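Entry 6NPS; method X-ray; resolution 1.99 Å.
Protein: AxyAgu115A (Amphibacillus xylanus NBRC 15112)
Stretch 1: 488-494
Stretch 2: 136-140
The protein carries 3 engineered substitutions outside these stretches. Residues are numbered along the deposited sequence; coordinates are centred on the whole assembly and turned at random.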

# COMPACT_ATOMS: atom_id res chain seq x y z
N GLN A 488 -28.49 -15.41 -33.54
CA GLN A 488 -29.88 -15.81 -33.65
C GLN A 488 -30.72 -15.27 -32.50
O GLN A 488 -31.91 -14.93 -32.68
CB GLN A 488 -29.99 -17.35 -33.72
CG GLN A 488 -29.57 -17.84 -35.10
CD GLN A 488 -29.54 -19.36 -35.26
OE1 GLN A 488 -30.45 -20.07 -34.81
NE2 GLN A 488 -28.50 -19.85 -35.92
N TRP A 489 -30.14 -15.20 -31.31
CA TRP A 489 -30.88 -14.65 -30.18
C TRP A 489 -31.13 -13.15 -30.38
O TRP A 489 -32.21 -12.66 -30.07
CB TRP A 489 -30.10 -14.92 -28.90
CG TRP A 489 -30.78 -14.56 -27.62
CD1 TRP A 489 -31.60 -15.38 -26.84
CD2 TRP A 489 -30.65 -13.32 -26.91
NE1 TRP A 489 -31.99 -14.69 -25.71
CE2 TRP A 489 -31.42 -13.43 -25.72
CE3 TRP A 489 -29.95 -12.11 -27.16
CZ2 TRP A 489 -31.53 -12.39 -24.79
CZ3 TRP A 489 -30.07 -11.07 -26.26
CH2 TRP A 489 -30.85 -11.21 -25.08
N ILE A 490 -30.14 -12.42 -30.91
CA ILE A 490 -30.33 -11.00 -31.22
C ILE A 490 -31.45 -10.80 -32.25
O ILE A 490 -32.30 -9.92 -32.11
CB ILE A 490 -29.00 -10.39 -31.69
CG1 ILE A 490 -28.05 -10.32 -30.52
CG2 ILE A 490 -29.22 -8.98 -32.35
CD1 ILE A 490 -26.58 -10.21 -30.94
N GLU A 491 -31.47 -11.64 -33.29
CA GLU A 491 -32.53 -11.54 -34.29
C GLU A 491 -33.91 -11.76 -33.67
O GLU A 491 -34.88 -11.08 -34.03
CB GLU A 491 -32.29 -12.58 -35.39
CG GLU A 491 -33.14 -12.36 -36.62
CD GLU A 491 -32.71 -11.13 -37.38
OE1 GLU A 491 -33.57 -10.45 -38.00
OE2 GLU A 491 -31.50 -10.83 -37.34
N GLN A 492 -33.99 -12.71 -32.74
CA GLN A 492 -35.25 -13.03 -32.07
C GLN A 492 -35.77 -11.86 -31.23
O GLN A 492 -36.97 -11.60 -31.19
CB GLN A 492 -35.04 -14.27 -31.21
CG GLN A 492 -36.22 -14.84 -30.47
CD GLN A 492 -35.82 -16.14 -29.74
OE1 GLN A 492 -35.06 -16.11 -28.77
NE2 GLN A 492 -36.30 -17.27 -30.25
N GLN A 493 -34.87 -11.13 -30.55
CA GLN A 493 -35.30 -9.96 -29.79
C GLN A 493 -35.48 -8.70 -30.65
O GLN A 493 -36.30 -7.85 -30.31
CB GLN A 493 -34.32 -9.62 -28.68
CG GLN A 493 -33.75 -10.78 -27.91
CD GLN A 493 -34.76 -11.83 -27.56
OE1 GLN A 493 -35.91 -11.51 -27.24
NE2 GLN A 493 -34.36 -13.11 -27.64
N PHE A 494 -34.69 -8.52 -31.72
CA PHE A 494 -34.59 -7.20 -32.34
C PHE A 494 -34.92 -7.19 -33.83
O PHE A 494 -34.66 -6.19 -34.51
CB PHE A 494 -33.20 -6.61 -32.10
CG PHE A 494 -32.94 -6.34 -30.65
CD1 PHE A 494 -33.72 -5.42 -29.96
CD2 PHE A 494 -31.94 -7.01 -29.97
CE1 PHE A 494 -33.50 -5.18 -28.59
CE2 PHE A 494 -31.73 -6.76 -28.58
CZ PHE A 494 -32.52 -5.86 -27.92
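Stretch 2 (136-140) VSPLV

A tight turn can dock on a helix through few side chains, with a single hydroxyl bonded both to the helix and within the turn. The contact between residues 136-140 and the helical segment 488-494 of AxyAgu115A illustrates the principle. The two stretches lie far apart in one chain, and together they bury only 218 Å² of surface.

The helix, which begins earlier in the chain, is held by the usual bonds from each amide to the carbonyl four residues before it, among them Gln 492 N to Gln 488 O at 3.0 Å and Gln 493 N to Trp 489 O at 3.1 Å. Stretch 2 forms neither a regular helix nor a strand. Its chain arrives extended through Val 136 and Ser 137, then folds into a type I beta turn from Ser 137 to Val 140, with Pro 138 and Leu 139 at the two central positions and Val 140 N bonded to Ser 137 O at 3.0 Å. The proline ring suits the first of these positions, where phi is -57°. The backbones come nearest at Gln 492 and Ser 137, whose CA atoms are 5.8 Å apart.

Ser 137 is the pivot. Its CA-to-CB bond points toward the helix, and the t rotamer (chi1 169°) places the hydroxyl where it can serve two partners. As donor, Ser 137 OG makes a short 2.6 Å hydrogen bond to Gln 493 OE1; as acceptor, it receives Leu 139 N at 3.1 Å with a nearly straight angle of 165°. One hydroxyl therefore braces the turn internally and ties it to the helix.

Gln 493 meets this hydroxyl with a compact side chain. Its CA-to-CB bond points sideways, but chi1 and chi2 are both m (-41° and -43°), and the folded chain brings its amide to stretch 2. With Gln 493 OE1 committed to Ser 137 OG, Gln 493 NE2 makes weak hydrogen bonds within its own helix, to Trp 489 O and Gln 492 OE1, each at 3.3 Å and well away from linear. The preceding glutamine adopts the contrasting shape: Gln 492 is extended, with chi1 and chi2 both t, and its CD packs against Pro 138 CD at 3.5 Å, while its NE2 finds a partner elsewhere in the structure. Its backbone also contributes, with Gln 492 O lying 3.7 Å from Ser 137 CB.

Leu 139 supplies the apolar part of the contact. Its CA-to-CB bond points toward the helix, and the m,t rotamer carries Leu 139 CD1 to 3.8 Å from Trp 489 CZ2, an oblique approach to the indole. The same methyl carbon, Leu 139 CD1, lies 3.5 Å from Gln 493 OE1, so the apolar contact adjoins the polar one. Trp 489, one helical turn before Gln 493, starts sideways; its t rotamer and chi2 of 91° bring the end of the ring nearer to the turn. Hydrogen bond and apolar packing thus meet within a single small patch.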

# COMPACT_ATOMS: atom_id res chain seq x y z
N VAL A 136 -42.67 -13.85 -32.28
CA VAL A 136 -42.80 -13.40 -30.90
C VAL A 136 -41.69 -14.04 -30.07
O VAL A 136 -41.51 -15.26 -30.07
CB VAL A 136 -44.19 -13.74 -30.35
CG1 VAL A 136 -44.31 -13.34 -28.86
CG2 VAL A 136 -45.24 -13.05 -31.22
N SER A 137 -40.95 -13.21 -29.36
CA SER A 137 -39.85 -13.70 -28.56
C SER A 137 -40.35 -14.39 -27.29
O SER A 137 -41.38 -14.01 -26.73
CB SER A 137 -38.94 -12.52 -28.17
OG SER A 137 -38.02 -12.95 -27.19
N PRO A 138 -39.62 -15.40 -26.79
CA PRO A 138 -39.92 -15.96 -25.46
C PRO A 138 -39.91 -14.95 -24.33
O PRO A 138 -40.42 -15.23 -23.25
CB PRO A 138 -38.80 -16.99 -25.25
CG PRO A 138 -38.22 -17.25 -26.58
CD PRO A 138 -38.47 -16.06 -27.45
N LEU A 139 -39.26 -13.82 -24.53
CA LEU A 139 -39.15 -12.73 -23.57
C LEU A 139 -40.20 -11.65 -23.78
O LEU A 139 -40.11 -10.58 -23.16
CB LEU A 139 -37.75 -12.10 -23.64
CG LEU A 139 -36.60 -13.10 -23.73
CD1 LEU A 139 -35.26 -12.39 -23.91
CD2 LEU A 139 -36.60 -13.98 -22.47
N VAL A 140 -41.20 -11.92 -24.63
CA VAL A 140 -42.25 -10.93 -24.92
C VAL A 140 -42.86 -10.37 -23.63
O VAL A 140 -43.02 -9.15 -23.48
CB VAL A 140 -43.34 -11.55 -25.84
CG1 VAL A 140 -43.94 -12.82 -25.23
CG2 VAL A 140 -44.41 -10.51 -26.14